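Local coordinates for protein dihydrofolate reductase, putative (Aspergillus flavus, PDB 6DRS) that probably reduces dihydrofolate to tetrahydrofolate with NADPH, as other dihydrofolate reductases do, and here binds NADP together with a diaminoquinazoline antifolate inhibitor, at residues Thr8-Thr13 and Ser152-Gly157. Sequence-based numbering, arbitrary orientation.
Sequences TLIVAT and SVFVIG. With H8A (3-{[(3R)-7,9-diamino-3-methyl-2,3-dihydrofuro[2,3-f]quinazolin-4-yl]oxy}benzonitrile), chain G.
T8 and L9 pair in parallel with F154 and V155 in the central sheet of the dihydrofolate reductase fold: V155 N donates to T8 O (2.7 Å), I10 N to V155 O (3.1 Å), and T8 N more weakly to V153 O. A water spans T8 OG1 and V153 O; the same hydroxyl also bonds R175 of the neighbouring strand 174-183. On one face T8 and F154 lie side by side; T8 OG1 sits beside the backbone N (chi1 -56°), which leaves CG2 anti to it and turned to the ring at CE1 and CD1. I10 CG2 reaches F154 CD1 obliquely and abuts I156 CG2 at 3.9 Å, a patch covered by F44 and V47 of helix 38-49. On the other face, L9 CG rests 4.0 Å from V155 CB, against helix 159-167. Beyond I10 the strands, inclined at 41°, diverge. The diaminoquinazoline inhibitor lies over the I10 face; A12 CB packs 3.7 Å from its N13, and D40 OD1 hydrogen-bonds the inhibitor. The inhibitor's other amino nitrogen, N12, turns into the opening between the strands, giving a weak bond to I156 O (3.3 Å) and a nearly straight one (177°) to I10 O at 2.8 Å.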
loop_
_atom_site.group_PDB
_atom_site.type_symbol
_atom_site.label_atom_id
_atom_site.label_comp_id
_atom_site.label_asym_id
_atom_site.label_seq_id
_atom_site.Cartn_x
_atom_site.Cartn_y
_atom_site.Cartn_z
ATOM N N THR A 8 8.012 -2.526 -4.608
ATOM C CA THR A 8 7.189 -3.382 -3.782
ATOM C C THR A 8 5.718 -2.974 -3.961
ATOM O O THR A 8 5.353 -1.841 -3.670
ATOM C CB THR A 8 7.647 -3.309 -2.321
ATOM O OG1 THR A 8 9.034 -3.663 -2.279
ATOM C CG2 THR A 8 6.836 -4.194 -1.406
ATOM N N LEU A 9 4.902 -3.905 -4.449
ATOM C CA LEU A 9 3.429 -3.813 -4.384
ATOM C C LEU A 9 2.970 -4.327 -3.015
ATOM O O LEU A 9 3.404 -5.401 -2.564
ATOM C CB LEU A 9 2.835 -4.681 -5.494
ATOM C CG LEU A 9 2.968 -4.131 -6.908
ATOM C CD1 LEU A 9 4.427 -3.923 -7.281
ATOM C CD2 LEU A 9 2.274 -5.061 -7.900
ATOM N N ILE A 10 2.148 -3.552 -2.319
ATOM C CA ILE A 10 1.570 -4.031 -1.084
ATOM C C ILE A 10 0.049 -3.959 -1.213
ATOM O O ILE A 10 -0.507 -2.927 -1.673
ATOM C CB ILE A 10 2.090 -3.247 0.127
ATOM C CG1 ILE A 10 1.541 -3.826 1.427
ATOM C CG2 ILE A 10 1.822 -1.750 -0.011
ATOM C CD1 ILE A 10 2.027 -3.122 2.665
ATOM N N VAL A 11 -0.598 -5.035 -0.781
ATOM C CA VAL A 11 -2.034 -5.252 -1.073
ATOM C C VAL A 11 -2.620 -6.166 -0.003
ATOM O O VAL A 11 -1.898 -7.006 0.552
ATOM C CB VAL A 11 -2.205 -5.872 -2.479
ATOM C CG1 VAL A 11 -1.711 -7.312 -2.513
ATOM C CG2 VAL A 11 -3.636 -5.780 -3.007
ATOM N N ALA A 12 -3.906 -5.988 0.307
ATOM C CA ALA A 12 -4.682 -7.001 1.041
ATOM C C ALA A 12 -5.652 -7.677 0.054
ATOM O O ALA A 12 -6.300 -6.989 -0.745
ATOM C CB ALA A 12 -5.376 -6.395 2.238
ATOM N N THR A 13 -5.672 -9.013 0.009
ATOM C CA THR A 13 -6.615 -9.722 -0.869
ATOM C C THR A 13 -7.501 -10.678 -0.060
ATOM O O THR A 13 -7.151 -11.071 1.077
ATOM C CB THR A 13 -5.947 -10.447 -2.041
ATOM O OG1 THR A 13 -5.264 -11.583 -1.515
ATOM C CG2 THR A 13 -5.020 -9.562 -2.827
ATOM N N SER A 152 12.035 3.843 0.693
ATOM C CA SER A 152 11.462 2.728 -0.111
ATOM C C SER A 152 10.271 3.216 -0.963
ATOM O O SER A 152 9.547 4.110 -0.564
ATOM C CB SER A 152 11.051 1.623 0.788
ATOM O OG SER A 152 12.147 1.253 1.599
ATOM N N VAL A 153 10.081 2.626 -2.137
ATOM C CA VAL A 153 8.910 2.939 -2.983
ATOM C C VAL A 153 7.941 1.748 -2.967
ATOM O O VAL A 153 8.296 0.602 -3.278
ATOM C CB VAL A 153 9.321 3.333 -4.412
ATOM C CG1 VAL A 153 8.105 3.618 -5.290
ATOM C CG2 VAL A 153 10.275 4.520 -4.397
ATOM N N PHE A 154 6.707 2.051 -2.609
ATOM C CA PHE A 154 5.631 1.085 -2.567
ATOM C C PHE A 154 4.600 1.449 -3.630
ATOM O O PHE A 154 4.272 2.631 -3.781
ATOM C CB PHE A 154 4.906 1.157 -1.224
ATOM C CG PHE A 154 5.727 0.597 -0.102
ATOM C CD1 PHE A 154 5.752 -0.768 0.136
ATOM C CD2 PHE A 154 6.548 1.427 0.657
ATOM C CE1 PHE A 154 6.551 -1.290 1.144
ATOM C CE2 PHE A 154 7.330 0.904 1.682
ATOM C CZ PHE A 154 7.331 -0.453 1.922
ATOM N N VAL A 155 4.097 0.443 -4.341
ATOM C CA VAL A 155 2.885 0.620 -5.159
ATOM C C VAL A 155 1.685 0.140 -4.338
ATOM O O VAL A 155 1.611 -1.052 -4.031
ATOM C CB VAL A 155 2.999 -0.165 -6.470
ATOM C CG1 VAL A 155 1.670 -0.187 -7.235
ATOM C CG2 VAL A 155 4.116 0.391 -7.333
ATOM N N ILE A 156 0.807 1.069 -3.943
ATOM C CA ILE A 156 -0.254 0.750 -2.982
ATOM C C ILE A 156 -1.615 0.525 -3.666
ATOM O O ILE A 156 -2.627 0.410 -2.943
ATOM C CB ILE A 156 -0.339 1.783 -1.833
ATOM C CG1 ILE A 156 -0.896 3.142 -2.289
ATOM C CG2 ILE A 156 1.042 1.912 -1.202
ATOM C CD1 ILE A 156 -1.522 3.956 -1.183
ATOM N N GLY A 157 -1.657 0.410 -5.001
ATOM C CA GLY A 157 -2.933 0.169 -5.674
ATOM C C GLY A 157 -3.501 1.365 -6.442
ATOM O O GLY A 157 -2.886 2.441 -6.518
HETATM C C2 H8A G . -5.634 0.470 3.182
HETATM C C3 H8A G . -5.155 -0.731 3.714
HETATM C C4 H8A G . -4.216 -1.494 2.988
HETATM C C5 H8A G . -3.771 -1.077 1.714
HETATM C C6 H8A G . -4.268 0.154 1.224
HETATM C C7 H8A G . -5.183 0.876 1.940
HETATM C C8 H8A G . -2.840 -1.843 1.048
HETATM O O1 H8A G . -6.532 1.230 3.867
HETATM C C10 H8A G . -2.814 -3.390 2.798
HETATM C C14 H8A G . -6.205 2.381 4.563
HETATM C C15 H8A G . -7.236 3.292 4.881
HETATM C C16 H8A G . -6.932 4.467 5.589
HETATM C C17 H8A G . -5.603 4.723 5.975
HETATM C C18 H8A G . -4.548 3.836 5.679
HETATM N N9 H8A G . -2.388 -2.995 1.591
HETATM N N11 H8A G . -3.736 -2.672 3.476
HETATM N N12 H8A G . -2.339 -1.391 -0.246
HETATM N N13 H8A G . -2.348 -4.631 3.423
HETATM C C19 H8A G . -4.876 2.666 4.962
HETATM C C20 H8A G . -3.287 4.108 6.053
HETATM N N21 H8A G . -2.160 4.389 6.348
HETATM C C22 H8A G . -5.576 2.086 1.224
HETATM C C23 H8A G . -4.905 1.855 -0.133
HETATM O O24 H8A G . -3.967 0.777 0.037
HETATM C C25 H8A G . -4.805 3.251 1.806
HETATM O O HOH W 1 10.168 -1.048 -2.039
#